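Local atomic coordinates of protein CT_858 (Chlamydia trachomatis, PDB entry 3DOR), a protein that acts as a secreted chlamydial protease and probably cleaves its protein substrates as a serine-type endopeptidase. Residues L17-Y22 against W34-S39; V268-E273 against A278-V283; K289-G294 against Q561-D566. All coordinates share one frame; numbering follows the deposited sequence.

Contact 1: residues L17-Y22 against W34-S39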
ATOM      1  N   LEU B  17      16.504  -7.975  -3.639  1.00 37.01           N
ATOM      2  CA  LEU B  17      15.745  -7.722  -2.414  1.00 38.23           C
ATOM      3  C   LEU B  17      16.297  -8.615  -1.297  1.00 38.68           C
ATOM      4  O   LEU B  17      16.362  -8.214  -0.135  1.00 38.21           O
ATOM      5  CB  LEU B  17      14.253  -8.022  -2.625  1.00 36.84           C
ATOM      6  CG  LEU B  17      13.496  -7.186  -3.664  1.00 36.99           C
ATOM      7  CD1 LEU B  17      12.019  -7.564  -3.659  1.00 35.46           C
ATOM      8  CD2 LEU B  17      13.665  -5.711  -3.359  1.00 37.33           C
ATOM      9  N   LEU B  18      16.715  -9.822  -1.669  1.00 37.79           N
ATOM     10  CA  LEU B  18      17.262 -10.773  -0.705  1.00 37.88           C
ATOM     11  C   LEU B  18      18.576 -10.336  -0.065  1.00 38.47           C
ATOM     12  O   LEU B  18      18.969 -10.870   0.975  1.00 38.54           O
ATOM     13  CB  LEU B  18      17.438 -12.140  -1.366  1.00 36.25           C
ATOM     14  CG  LEU B  18      16.124 -12.750  -1.854  1.00 35.21           C
ATOM     15  CD1 LEU B  18      16.379 -14.138  -2.404  1.00 34.80           C
ATOM     16  CD2 LEU B  18      15.126 -12.805  -0.705  1.00 35.07           C
ATOM     17  N   GLN B  19      19.266  -9.376  -0.676  1.00 38.02           N
ATOM     18  CA  GLN B  19      20.518  -8.891  -0.106  1.00 37.47           C
ATOM     19  C   GLN B  19      20.342  -7.566   0.615  1.00 36.21           C
ATOM     20  O   GLN B  19      21.162  -7.184   1.446  1.00 36.39           O
ATOM     21  CB  GLN B  19      21.579  -8.739  -1.197  1.00 43.61           C
ATOM     22  CG  GLN B  19      21.987 -10.066  -1.786  1.00 49.49           C
ATOM     23  CD  GLN B  19      23.299 -10.010  -2.512  1.00 52.41           C
ATOM     24  OE1 GLN B  19      23.418  -9.365  -3.552  1.00 57.43           O
ATOM     25  NE2 GLN B  19      24.303 -10.691  -1.969  1.00 53.50           N
ATOM     26  N   VAL B  20      19.252  -6.874   0.315  1.00 35.25           N
ATOM     27  CA  VAL B  20      19.004  -5.579   0.919  1.00 35.62           C
ATOM     28  C   VAL B  20      17.969  -5.569   2.042  1.00 33.68           C
ATOM     29  O   VAL B  20      18.063  -4.754   2.961  1.00 32.78           O
ATOM     30  CB  VAL B  20      18.595  -4.565  -0.178  1.00 35.68           C
ATOM     31  CG1 VAL B  20      18.090  -3.284   0.441  1.00 39.89           C
ATOM     32  CG2 VAL B  20      19.793  -4.279  -1.067  1.00 35.89           C
ATOM     33  N   LYS B  21      16.994  -6.467   1.977  1.00 31.82           N
ATOM     34  CA  LYS B  21      15.954  -6.502   2.997  1.00 33.06           C
ATOM     35  C   LYS B  21      15.490  -7.886   3.463  1.00 31.39           C
ATOM     36  O   LYS B  21      14.312  -8.070   3.759  1.00 29.95           O
ATOM     37  CB  LYS B  21      14.731  -5.723   2.508  1.00 33.22           C
ATOM     38  CG  LYS B  21      14.660  -4.298   2.985  1.00 37.68           C
ATOM     39  CD  LYS B  21      14.542  -4.225   4.494  1.00 40.83           C
ATOM     40  CE  LYS B  21      13.648  -3.068   4.914  1.00 42.19           C
ATOM     41  NZ  LYS B  21      12.199  -3.338   4.596  1.00 42.80           N
ATOM     42  N   TYR B  22      16.388  -8.862   3.514  1.00 30.44           N
ATOM     43  CA  TYR B  22      15.986 -10.183   3.983  1.00 28.86           C
ATOM     44  C   TYR B  22      16.875 -10.548   5.157  1.00 28.84           C
ATOM     45  O   TYR B  22      17.970 -11.093   4.989  1.00 28.85           O
ATOM     46  CB  TYR B  22      16.109 -11.217   2.875  1.00 28.92           C
ATOM     47  CG  TYR B  22      15.543 -12.557   3.274  1.00 30.78           C
ATOM     48  CD1 TYR B  22      14.169 -12.731   3.459  1.00 31.09           C
ATOM     49  CD2 TYR B  22      16.383 -13.640   3.516  1.00 29.14           C
ATOM     50  CE1 TYR B  22      13.651 -13.952   3.878  1.00 30.95           C
ATOM     51  CE2 TYR B  22      15.881 -14.858   3.934  1.00 30.54           C
ATOM     52  CZ  TYR B  22      14.518 -15.011   4.119  1.00 32.08           C
ATOM     53  OH  TYR B  22      14.038 -16.208   4.592  1.00 31.87           O
ATOM     54  N   TRP B  34      22.221 -22.916   2.459  1.00 35.73           N
ATOM     55  CA  TRP B  34      21.708 -22.174   1.325  1.00 34.72           C
ATOM     56  C   TRP B  34      22.670 -21.070   0.889  1.00 36.06           C
ATOM     57  O   TRP B  34      23.386 -20.499   1.715  1.00 37.80           O
ATOM     58  CB  TRP B  34      20.358 -21.573   1.718  1.00 34.13           C
ATOM     59  CG  TRP B  34      19.824 -20.537   0.792  1.00 31.57           C
ATOM     60  CD1 TRP B  34      19.052 -20.739  -0.312  1.00 31.90           C
ATOM     61  CD2 TRP B  34      19.995 -19.121   0.916  1.00 31.68           C
ATOM     62  NE1 TRP B  34      18.724 -19.529  -0.886  1.00 32.95           N
ATOM     63  CE2 TRP B  34      19.294 -18.522  -0.153  1.00 32.29           C
ATOM     64  CE3 TRP B  34      20.676 -18.301   1.825  1.00 32.74           C
ATOM     65  CZ2 TRP B  34      19.248 -17.132  -0.333  1.00 30.38           C
ATOM     66  CZ3 TRP B  34      20.631 -16.915   1.644  1.00 31.67           C
ATOM     67  CH2 TRP B  34      19.922 -16.350   0.571  1.00 31.04           C
ATOM     68  N   ASP B  35      22.686 -20.775  -0.407  1.00 36.13           N
ATOM     69  CA  ASP B  35      23.540 -19.723  -0.952  1.00 37.77           C
ATOM     70  C   ASP B  35      22.757 -18.950  -1.998  1.00 37.64           C
ATOM     71  O   ASP B  35      22.307 -19.515  -2.997  1.00 37.32           O
ATOM     72  CB  ASP B  35      24.801 -20.291  -1.609  1.00 40.48           C
ATOM     73  CG  ASP B  35      25.681 -19.197  -2.204  1.00 41.36           C
ATOM     74  OD1 ASP B  35      26.351 -18.477  -1.430  1.00 39.91           O
ATOM     75  OD2 ASP B  35      25.681 -19.041  -3.444  1.00 43.69           O
ATOM     76  N   LEU B  36      22.618 -17.651  -1.767  1.00 37.93           N
ATOM     77  CA  LEU B  36      21.868 -16.779  -2.658  1.00 38.60           C
ATOM     78  C   LEU B  36      22.288 -16.806  -4.130  1.00 39.47           C
ATOM     79  O   LEU B  36      21.493 -17.159  -4.997  1.00 39.36           O
ATOM     80  CB  LEU B  36      21.919 -15.344  -2.126  1.00 37.39           C
ATOM     81  CG  LEU B  36      21.174 -14.290  -2.956  1.00 38.55           C
ATOM     82  CD1 LEU B  36      19.802 -14.802  -3.391  1.00 38.15           C
ATOM     83  CD2 LEU B  36      21.038 -13.030  -2.132  1.00 37.44           C
ATOM     84  N   VAL B  37      23.528 -16.429  -4.411  1.00 41.55           N
ATOM     85  CA  VAL B  37      24.019 -16.408  -5.787  1.00 42.82           C
ATOM     86  C   VAL B  37      23.786 -17.743  -6.488  1.00 42.61           C
ATOM     87  O   VAL B  37      23.239 -17.790  -7.587  1.00 42.23           O
ATOM     88  CB  VAL B  37      25.528 -16.070  -5.834  1.00 43.97           C
ATOM     89  CG1 VAL B  37      26.021 -16.065  -7.277  1.00 45.72           C
ATOM     90  CG2 VAL B  37      25.773 -14.717  -5.187  1.00 44.23           C
ATOM     91  N   GLN B  38      24.194 -18.828  -5.842  1.00 43.05           N
ATOM     92  CA  GLN B  38      24.028 -20.163  -6.407  1.00 43.76           C
ATOM     93  C   GLN B  38      22.563 -20.545  -6.677  1.00 43.44           C
ATOM     94  O   GLN B  38      22.251 -21.129  -7.718  1.00 42.71           O
ATOM     95  CB  GLN B  38      24.695 -21.186  -5.486  1.00 46.55           C
ATOM     96  CG  GLN B  38      24.615 -22.614  -5.976  1.00 53.37           C
ATOM     97  CD  GLN B  38      23.568 -23.419  -5.240  1.00 57.36           C
ATOM     98  OE1 GLN B  38      23.697 -23.679  -4.041  1.00 60.94           O
ATOM     99  NE2 GLN B  38      22.516 -23.815  -5.951  1.00 59.30           N
ATOM    100  N   SER B  39      21.663 -20.222  -5.750  1.00 42.09           N
ATOM    101  CA  SER B  39      20.244 -20.533  -5.949  1.00 41.92           C
ATOM    102  C   SER B  39      19.737 -19.703  -7.126  1.00 40.76           C
ATOM    103  O   SER B  39      18.916 -20.158  -7.921  1.00 41.06           O
ATOM    104  CB  SER B  39      19.419 -20.178  -4.703  1.00 42.23           C
ATOM    105  OG  SER B  39      19.889 -20.855  -3.549  1.00 44.30           O
TER

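Contact 2: residues V268-E273 against A278-V283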
ATOM      1  N   VAL B 268     -20.186 -27.913  30.381  1.00 39.31           N
ATOM      2  CA  VAL B 268     -20.111 -26.463  30.405  1.00 40.96           C
ATOM      3  C   VAL B 268     -20.968 -25.810  31.483  1.00 40.35           C
ATOM      4  O   VAL B 268     -22.164 -26.069  31.578  1.00 42.07           O
ATOM      5  CB  VAL B 268     -20.524 -25.892  29.041  1.00 41.48           C
ATOM      6  CG1 VAL B 268     -20.506 -24.374  29.081  1.00 42.02           C
ATOM      7  CG2 VAL B 268     -19.582 -26.412  27.971  1.00 41.99           C
ATOM      8  N   ILE B 269     -20.351 -24.959  32.292  1.00 39.30           N
ATOM      9  CA  ILE B 269     -21.084 -24.259  33.331  1.00 39.44           C
ATOM     10  C   ILE B 269     -21.358 -22.829  32.847  1.00 38.55           C
ATOM     11  O   ILE B 269     -22.287 -22.170  33.317  1.00 39.55           O
ATOM     12  CB  ILE B 269     -20.299 -24.262  34.685  1.00 41.77           C
ATOM     13  CG1 ILE B 269     -19.612 -22.925  34.919  1.00 43.57           C
ATOM     14  CG2 ILE B 269     -19.288 -25.392  34.709  1.00 42.71           C
ATOM     15  CD1 ILE B 269     -20.499 -21.930  35.633  1.00 46.85           C
ATOM     16  N   TRP B 270     -20.545 -22.358  31.899  1.00 36.56           N
ATOM     17  CA  TRP B 270     -20.705 -21.017  31.322  1.00 34.71           C
ATOM     18  C   TRP B 270     -20.112 -20.946  29.916  1.00 34.52           C
ATOM     19  O   TRP B 270     -19.062 -21.525  29.642  1.00 31.00           O
ATOM     20  CB  TRP B 270     -20.017 -19.952  32.177  1.00 32.56           C
ATOM     21  CG  TRP B 270     -20.122 -18.573  31.574  1.00 33.31           C
ATOM     22  CD1 TRP B 270     -21.224 -17.759  31.567  1.00 35.36           C
ATOM     23  CD2 TRP B 270     -19.094 -17.856  30.874  1.00 31.96           C
ATOM     24  NE1 TRP B 270     -20.945 -16.583  30.908  1.00 34.76           N
ATOM     25  CE2 TRP B 270     -19.646 -16.615  30.471  1.00 34.16           C
ATOM     26  CE3 TRP B 270     -17.765 -18.141  30.543  1.00 31.03           C
ATOM     27  CZ2 TRP B 270     -18.910 -15.660  29.762  1.00 32.77           C
ATOM     28  CZ3 TRP B 270     -17.034 -17.195  29.840  1.00 32.60           C
ATOM     29  CH2 TRP B 270     -17.609 -15.968  29.454  1.00 32.92           C
ATOM     30  N   GLU B 271     -20.776 -20.217  29.030  1.00 34.21           N
ATOM     31  CA  GLU B 271     -20.289 -20.083  27.667  1.00 35.94           C
ATOM     32  C   GLU B 271     -20.435 -18.647  27.189  1.00 35.43           C
ATOM     33  O   GLU B 271     -21.501 -18.044  27.315  1.00 34.66           O
ATOM     34  CB  GLU B 271     -21.052 -21.055  26.757  1.00 38.32           C
ATOM     35  CG  GLU B 271     -20.742 -20.933  25.277  1.00 45.21           C
ATOM     36  CD  GLU B 271     -21.090 -22.200  24.500  1.00 49.38           C
ATOM     37  OE1 GLU B 271     -22.160 -22.800  24.767  1.00 48.26           O
ATOM     38  OE2 GLU B 271     -20.287 -22.588  23.619  1.00 52.84           O
ATOM     39  N   SER B 272     -19.349 -18.099  26.652  1.00 35.19           N
ATOM     40  CA  SER B 272     -19.336 -16.729  26.156  1.00 34.00           C
ATOM     41  C   SER B 272     -20.102 -16.664  24.836  1.00 35.47           C
ATOM     42  O   SER B 272     -20.151 -17.641  24.092  1.00 34.02           O
ATOM     43  CB  SER B 272     -17.894 -16.265  25.961  1.00 34.80           C
ATOM     44  OG  SER B 272     -17.836 -14.884  25.656  1.00 34.00           O
ATOM     45  N   GLU B 273     -20.679 -15.506  24.537  1.00 37.85           N
ATOM     46  CA  GLU B 273     -21.482 -15.354  23.328  1.00 42.78           C
ATOM     47  C   GLU B 273     -20.957 -14.429  22.236  1.00 42.70           C
ATOM     48  O   GLU B 273     -21.672 -14.164  21.268  1.00 46.78           O
ATOM     49  CB  GLU B 273     -22.888 -14.881  23.708  1.00 46.39           C
ATOM     50  CG  GLU B 273     -23.641 -15.814  24.634  1.00 53.30           C
ATOM     51  CD  GLU B 273     -25.007 -15.264  25.026  1.00 58.58           C
ATOM     52  OE1 GLU B 273     -25.740 -15.965  25.759  1.00 61.17           O
ATOM     53  OE2 GLU B 273     -25.346 -14.134  24.605  1.00 60.21           O
ATOM     54  N   ALA B 278     -15.192 -19.301  24.062  1.00 21.88           N
ATOM     55  CA  ALA B 278     -14.703 -19.322  25.424  1.00 21.02           C
ATOM     56  C   ALA B 278     -15.781 -19.844  26.352  1.00 23.49           C
ATOM     57  O   ALA B 278     -16.962 -19.504  26.204  1.00 23.63           O
ATOM     58  CB  ALA B 278     -14.282 -17.915  25.842  1.00 21.60           C
ATOM     59  N   TYR B 279     -15.378 -20.669  27.308  1.00 20.93           N
ATOM     60  CA  TYR B 279     -16.333 -21.224  28.241  1.00 22.49           C
ATOM     61  C   TYR B 279     -15.645 -21.704  29.499  1.00 23.23           C
ATOM     62  O   TYR B 279     -14.422 -21.625  29.628  1.00 22.59           O
ATOM     63  CB  TYR B 279     -17.103 -22.379  27.576  1.00 23.73           C
ATOM     64  CG  TYR B 279     -16.246 -23.560  27.167  1.00 24.62           C
ATOM     65  CD1 TYR B 279     -15.930 -24.562  28.079  1.00 24.29           C
ATOM     66  CD2 TYR B 279     -15.728 -23.660  25.870  1.00 25.18           C
ATOM     67  CE1 TYR B 279     -15.120 -25.636  27.723  1.00 25.48           C
ATOM     68  CE2 TYR B 279     -14.913 -24.734  25.501  1.00 24.66           C
ATOM     69  CZ  TYR B 279     -14.614 -25.714  26.436  1.00 26.22           C
ATOM     70  OH  TYR B 279     -13.795 -26.766  26.099  1.00 29.77           O
ATOM     71  N   ILE B 280     -16.450 -22.179  30.436  1.00 23.59           N
ATOM     72  CA  ILE B 280     -15.955 -22.703  31.693  1.00 25.21           C
ATOM     73  C   ILE B 280     -16.592 -24.070  31.847  1.00 27.10           C
ATOM     74  O   ILE B 280     -17.794 -24.205  31.639  1.00 29.59           O
ATOM     75  CB  ILE B 280     -16.389 -21.832  32.885  1.00 24.50           C
ATOM     76  CG1 ILE B 280     -15.813 -20.422  32.753  1.00 24.76           C
ATOM     77  CG2 ILE B 280     -15.913 -22.455  34.178  1.00 24.99           C
ATOM     78  CD1 ILE B 280     -16.173 -19.508  33.925  1.00 23.33           C
ATOM     79  N   SER B 281     -15.786 -25.077  32.176  1.00 27.99           N
ATOM     80  CA  SER B 281     -16.273 -26.439  32.389  1.00 30.49           C
ATOM     81  C   SER B 281     -15.657 -26.946  33.679  1.00 31.36           C
ATOM     82  O   SER B 281     -14.812 -26.282  34.263  1.00 31.31           O
ATOM     83  CB  SER B 281     -15.846 -27.374  31.255  1.00 30.64           C
ATOM     84  OG  SER B 281     -16.434 -27.000  30.026  1.00 37.08           O
ATOM     85  N   SER B 282     -16.088 -28.119  34.125  1.00 34.19           N
ATOM     86  CA  SER B 282     -15.533 -28.715  35.335  1.00 37.20           C
ATOM     87  C   SER B 282     -14.601 -29.844  34.925  1.00 37.30           C
ATOM     88  O   SER B 282     -14.964 -30.693  34.113  1.00 39.82           O
ATOM     89  CB  SER B 282     -16.648 -29.269  36.216  1.00 38.45           C
ATOM     90  OG  SER B 282     -17.481 -30.133  35.467  1.00 42.98           O
ATOM     91  N   VAL B 283     -13.389 -29.828  35.469  1.00 37.25           N
ATOM     92  CA  VAL B 283     -12.390 -30.854  35.188  1.00 34.59           C
ATOM     93  C   VAL B 283     -12.174 -31.650  36.476  1.00 34.71           C
ATOM     94  O   VAL B 283     -11.979 -31.067  37.544  1.00 31.22           O
ATOM     95  CB  VAL B 283     -11.059 -30.212  34.747  1.00 35.69           C
ATOM     96  CG1 VAL B 283      -9.980 -31.275  34.619  1.00 33.68           C
ATOM     97  CG2 VAL B 283     -11.250 -29.497  33.416  1.00 35.22           C
TER
HETATM   98  O   HOH W   1     -17.895 -18.986  23.033  1.00 43.28           O

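Contact 3: residues K289-G294 against Q561-D566. With SO4 (sulfate ion), chain O.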
ATOM      1  N   LYS B 289     -11.995 -35.360  42.345  1.00 27.45           N
ATOM      2  CA  LYS B 289     -12.073 -33.973  42.817  1.00 28.43           C
ATOM      3  C   LYS B 289     -12.299 -33.044  41.622  1.00 28.41           C
ATOM      4  O   LYS B 289     -11.512 -33.060  40.681  1.00 27.82           O
ATOM      5  CB  LYS B 289     -10.767 -33.604  43.506  1.00 29.18           C
ATOM      6  CG  LYS B 289     -10.747 -32.244  44.185  1.00 29.73           C
ATOM      7  CD  LYS B 289      -9.374 -32.023  44.801  1.00 30.22           C
ATOM      8  CE  LYS B 289      -9.379 -30.906  45.819  1.00 33.46           C
ATOM      9  NZ  LYS B 289      -8.009 -30.675  46.353  1.00 35.20           N
ATOM     10  N   SER B 290     -13.360 -32.239  41.647  1.00 27.13           N
ATOM     11  CA  SER B 290     -13.638 -31.344  40.518  1.00 27.89           C
ATOM     12  C   SER B 290     -13.125 -29.926  40.680  1.00 26.97           C
ATOM     13  O   SER B 290     -13.161 -29.361  41.769  1.00 29.08           O
ATOM     14  CB  SER B 290     -15.137 -31.288  40.219  1.00 28.26           C
ATOM     15  OG  SER B 290     -15.604 -32.562  39.813  1.00 37.80           O
ATOM     16  N   HIS B 291     -12.676 -29.362  39.563  1.00 26.45           N
ATOM     17  CA  HIS B 291     -12.131 -28.016  39.492  1.00 28.02           C
ATOM     18  C   HIS B 291     -12.803 -27.265  38.349  1.00 27.79           C
ATOM     19  O   HIS B 291     -13.113 -27.856  37.318  1.00 28.91           O
ATOM     20  CB  HIS B 291     -10.633 -28.073  39.189  1.00 28.90           C
ATOM     21  CG  HIS B 291      -9.821 -28.768  40.234  1.00 31.14           C
ATOM     22  ND1 HIS B 291      -9.528 -28.192  41.452  1.00 31.65           N
ATOM     23  CD2 HIS B 291      -9.226 -29.985  40.238  1.00 31.06           C
ATOM     24  CE1 HIS B 291      -8.784 -29.027  42.162  1.00 33.49           C
ATOM     25  NE2 HIS B 291      -8.588 -30.120  41.447  1.00 33.29           N
ATOM     26  N   LYS B 292     -13.026 -25.966  38.522  1.00 25.90           N
ATOM     27  CA  LYS B 292     -13.626 -25.176  37.455  1.00 26.79           C
ATOM     28  C   LYS B 292     -12.474 -24.671  36.601  1.00 26.03           C
ATOM     29  O   LYS B 292     -11.522 -24.087  37.107  1.00 24.82           O
ATOM     30  CB  LYS B 292     -14.433 -24.004  38.020  1.00 29.09           C
ATOM     31  CG  LYS B 292     -15.546 -24.438  38.966  1.00 30.93           C
ATOM     32  CD  LYS B 292     -16.700 -23.446  38.986  1.00 34.34           C
ATOM     33  CE  LYS B 292     -16.282 -22.098  39.509  1.00 36.28           C
ATOM     34  NZ  LYS B 292     -17.394 -21.102  39.439  1.00 36.25           N
ATOM     35  N   VAL B 293     -12.548 -24.918  35.303  1.00 25.58           N
ATOM     36  CA  VAL B 293     -11.474 -24.499  34.418  1.00 26.11           C
ATOM     37  C   VAL B 293     -11.972 -23.741  33.201  1.00 24.74           C
ATOM     38  O   VAL B 293     -12.953 -24.125  32.572  1.00 22.97           O
ATOM     39  CB  VAL B 293     -10.648 -25.727  33.951  1.00 26.69           C
ATOM     40  CG1 VAL B 293      -9.550 -25.294  32.980  1.00 25.33           C
ATOM     41  CG2 VAL B 293     -10.040 -26.434  35.173  1.00 24.43           C
ATOM     42  N   GLY B 294     -11.286 -22.655  32.874  1.00 24.75           N
ATOM     43  CA  GLY B 294     -11.677 -21.888  31.709  1.00 24.12           C
ATOM     44  C   GLY B 294     -11.010 -22.414  30.455  1.00 24.49           C
ATOM     45  O   GLY B 294      -9.923 -23.004  30.513  1.00 24.61           O
ATOM     46  N   GLN B 561      -2.671 -31.020  37.648  1.00 25.13           N
ATOM     47  CA  GLN B 561      -1.370 -30.914  38.308  1.00 25.78           C
ATOM     48  C   GLN B 561      -1.020 -29.447  38.505  1.00 26.00           C
ATOM     49  O   GLN B 561      -0.474 -29.078  39.539  1.00 26.41           O
ATOM     50  CB  GLN B 561      -0.267 -31.585  37.485  1.00 27.52           C
ATOM     51  CG  GLN B 561      -0.313 -33.097  37.487  1.00 30.97           C
ATOM     52  CD  GLN B 561       0.806 -33.700  36.655  1.00 33.68           C
ATOM     53  OE1 GLN B 561       1.982 -33.586  37.003  1.00 35.10           O
ATOM     54  NE2 GLN B 561       0.447 -34.335  35.547  1.00 33.08           N
ATOM     55  N   LEU B 562      -1.317 -28.609  37.513  1.00 24.79           N
ATOM     56  CA  LEU B 562      -1.027 -27.184  37.651  1.00 25.83           C
ATOM     57  C   LEU B 562      -1.812 -26.617  38.834  1.00 27.70           C
ATOM     58  O   LEU B 562      -1.277 -25.843  39.633  1.00 27.71           O
ATOM     59  CB  LEU B 562      -1.412 -26.409  36.390  1.00 24.15           C
ATOM     60  CG  LEU B 562      -0.530 -26.512  35.145  1.00 27.06           C
ATOM     61  CD1 LEU B 562      -1.160 -25.706  34.013  1.00 23.56           C
ATOM     62  CD2 LEU B 562       0.876 -25.991  35.451  1.00 26.17           C
ATOM     63  N   ILE B 563      -3.088 -26.991  38.937  1.00 28.44           N
ATOM     64  CA  ILE B 563      -3.910 -26.501  40.034  1.00 29.26           C
ATOM     65  C   ILE B 563      -3.342 -27.012  41.353  1.00 31.34           C
ATOM     66  O   ILE B 563      -3.229 -26.253  42.309  1.00 31.54           O
ATOM     67  CB  ILE B 563      -5.386 -26.942  39.882  1.00 29.62           C
ATOM     68  CG1 ILE B 563      -5.985 -26.293  38.628  1.00 28.40           C
ATOM     69  CG2 ILE B 563      -6.195 -26.522  41.110  1.00 28.37           C
ATOM     70  CD1 ILE B 563      -7.427 -26.642  38.367  1.00 29.51           C
ATOM     71  N   ASN B 564      -2.959 -28.287  41.391  1.00 33.71           N
ATOM     72  CA  ASN B 564      -2.397 -28.880  42.602  1.00 37.16           C
ATOM     73  C   ASN B 564      -1.145 -28.156  43.068  1.00 39.63           C
ATOM     74  O   ASN B 564      -0.959 -27.947  44.265  1.00 37.32           O
ATOM     75  CB  ASN B 564      -2.051 -30.357  42.384  1.00 37.50           C
ATOM     76  CG  ASN B 564      -3.274 -31.242  42.303  1.00 38.56           C
ATOM     77  OD1 ASN B 564      -3.168 -32.427  41.983  1.00 42.18           O
ATOM     78  ND2 ASN B 564      -4.442 -30.679  42.592  1.00 36.98           N
ATOM     79  N   ASN B 565      -0.287 -27.786  42.120  1.00 44.15           N
ATOM     80  CA  ASN B 565       0.953 -27.091  42.438  1.00 50.66           C
ATOM     81  C   ASN B 565       1.835 -28.055  43.256  1.00 54.27           C
ATOM     82  O   ASN B 565       2.413 -27.678  44.276  1.00 56.36           O
ATOM     83  CB  ASN B 565       0.609 -25.824  43.232  1.00 52.31           C
ATOM     84  CG  ASN B 565       1.607 -24.703  43.024  1.00 54.27           C
ATOM     85  OD1 ASN B 565       2.313 -24.652  42.015  1.00 54.78           O
ATOM     86  ND2 ASN B 565       1.648 -23.778  43.972  1.00 54.02           N
ATOM     87  N   ASP B 566       1.928 -29.299  42.777  1.00 58.53           N
ATOM     88  CA  ASP B 566       2.690 -30.375  43.428  1.00 60.77           C
ATOM     89  C   ASP B 566       4.003 -30.771  42.744  1.00 61.21           C
ATOM     90  O   ASP B 566       4.071 -31.832  42.113  1.00 62.61           O
ATOM     91  CB  ASP B 566       1.832 -31.638  43.509  1.00 63.71           C
ATOM     92  CG  ASP B 566       1.554 -32.068  44.929  1.00 67.78           C
ATOM     93  OD1 ASP B 566       0.602 -31.533  45.531  1.00 69.91           O
ATOM     94  OD2 ASP B 566       2.293 -32.938  45.447  1.00 70.69           O
TER
HETATM   95  S   SO4 O 619      -8.043 -27.878  48.513  1.00 37.29           S
HETATM   96  O1  SO4 O 619      -9.000 -28.862  49.148  1.00 40.29           O
HETATM   97  O2  SO4 O 619      -8.814 -27.027  47.535  1.00 42.77           O
HETATM   98  O3  SO4 O 619      -7.418 -26.981  49.556  1.00 41.38           O
HETATM   99  O4  SO4 O 619      -6.960 -28.685  47.849  1.00 41.72           O
HETATM  100  O   HOH W   2      -6.615 -31.973  41.464  1.00 42.81           O

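Contact 1: residues L17-Y22 against W34-S39
Leu18, in the last turn of helix 2-20, meets Leu36, in the first turn of helix 36-48, and the centre of the contact is leucine against leucine, with the chain of Gln19 at its edge. Along the side chain of Leu18, contact begins at once: CB lies 3.8 Å from Leu36 CD2, with the other methyl of Leu36 only slightly farther. At the tip, Leu18 CD1 comes to 3.6 Å from Leu36 CD1, a normal van der Waals spacing. Leu36 presents both branches because its CG stands anti to the backbone N (chi1 180°), so that the forked end straddles the CB of Leu18. The CD2 branch also borders the aliphatic part of Gln19, whose amide end suits an exposed position; the modelled spacing there is too tight to be trusted. Next to Leu36 the chain is fixed by polar bonds. Asp35 is the N-cap: its OD2 accepts Gln38 N at 2.8 Å, the donor arriving on the anti side of the carboxylate, and a short acidic side chain fits this place where backbone N-H groups lack helical partners. Asp35 O takes two donors, Ser39 N and Ser39 OG, the hydroxyl lying well above the carbonyl plane at 2.8 Å. Trp34 spreads its ring beneath this start, with Leu36 N 3.6 Å above the ring plane, toward the rim of one face. Phe65 of helix 55-67 packs on both Leu18 and Leu36, Leu512 of strand 507-518 touches Leu18 and Tyr22, and Pro502 of the second subunit rests on Leu17.

Contact 2: residues V268-E273 against A278-V283
Ile269 and Trp270 both lie opposite the single residue Ile280, making a classic beta bulge in an otherwise antiparallel pairing. Ile280 O is the shared acceptor: it takes Ile269 N in a firm bond of 2.7 Å (164° at the hydrogen) and Trp270 N in a weak one of 3.3 Å. The extra residue fits because Ile269 has a helix-like backbone, which turns the chain at a corner before it resumes as a strand. Regular pairing then returns, with Ile280 N bonded to Trp270 O at 2.8 Å and Ser272 N to Ala278 O, the latter nearly straight at 171°. Past that last bond, a water joins Ser272 O to Ala278 N.

Side chains of the hydrogen-bonded pair Trp270 and Ile280 share one face. Ile280 has CG1 beside its backbone N, and this branch reaches 3.7 Å from Trp270 CE3, while its other branch, CG2, lies 3.8 Å from Ile269 CG1. A branched residue thus serves both members of the bulge. Helix 316-330 covers this side, Val326 meeting Trp270 and Phe327 meeting Ile280. Glu271 and Tyr279 belong to the other face. Tyr279 CG stands between the backbone N and the carbonyl carbon (chi1 63°), and from there ring atom CD1 meets Val268 CG2 at 4.1 Å, the two side chains crossing at about a right angle; its hydroxyl bonds Ile265 N, and Ser281 OG likewise turns to Gly266 O. A large aromatic with a polar end suits a buried place of this kind. Together the strands form a bulged beta hairpin at the margin of a mixed sheet, whose outermost strand within this chain is 268-271.

Contact 3: residues K289-G294 against Q561-D566
His291 and Ile563 bring strand 290-297 and the last turn of helix 549-564 together, with their CA atoms 8.4 Å apart and no direct hydrogen bond between the segments. This is helix-on-sheet packing of an alpha/beta fold, made by side chains alone. Ile563 carries the contact: CD1 lies 3.6 Å from His291 CB and also reaches Val293 CG2 at 4.1 Å, while CG2 sits over one face of the imidazole, 4.0 Å from its centroid, in a CH-pi contact. Having two branches lets isoleucine fill both places. CG2 stands anti to the backbone N and CG1 beside it; this turns the CG2 methyl over the ring face and leads CG1 and CD1 to the base of the histidine and to Val293.

A histidine suits this buried place beside polar groups because its face is apolar while both nitrogens find partners. ND1 bonds Glu332 OE1, which fixes the ring's rotation, and NE2 meets a water at 2.7 Å. That water also accepts from Asn564 ND2 at 2.8 Å, bridging strand and helix. Just before the strand, exposed Lys289 stretches out fully, and its NZ donates to O4 of a sulfate ion, probably from the crystallisation liquor, at 2.7 Å.

In the fold
Contacts 2 and 3 are neighbours in one mixed sheet, their centres about 15 Å apart. Strands 278-284 and 290-297 follow each other in the chain and lie side by side: Val283 N is 2.7 Å from His291 O, Ser281 O is 2.8 Å from Val293 N, and Val283 CG2 packs 3.7 Å from Val293 CG2. The hairpin of contact 2 thereby continues into the strand on which the C-terminal helix of contact 3 rests. Contact 1 belongs to another region, beyond the chain's centre: its centre is about 50 Å from that of contact 2 and 51 Å from that of contact 3. It alone lies beside the second subunit.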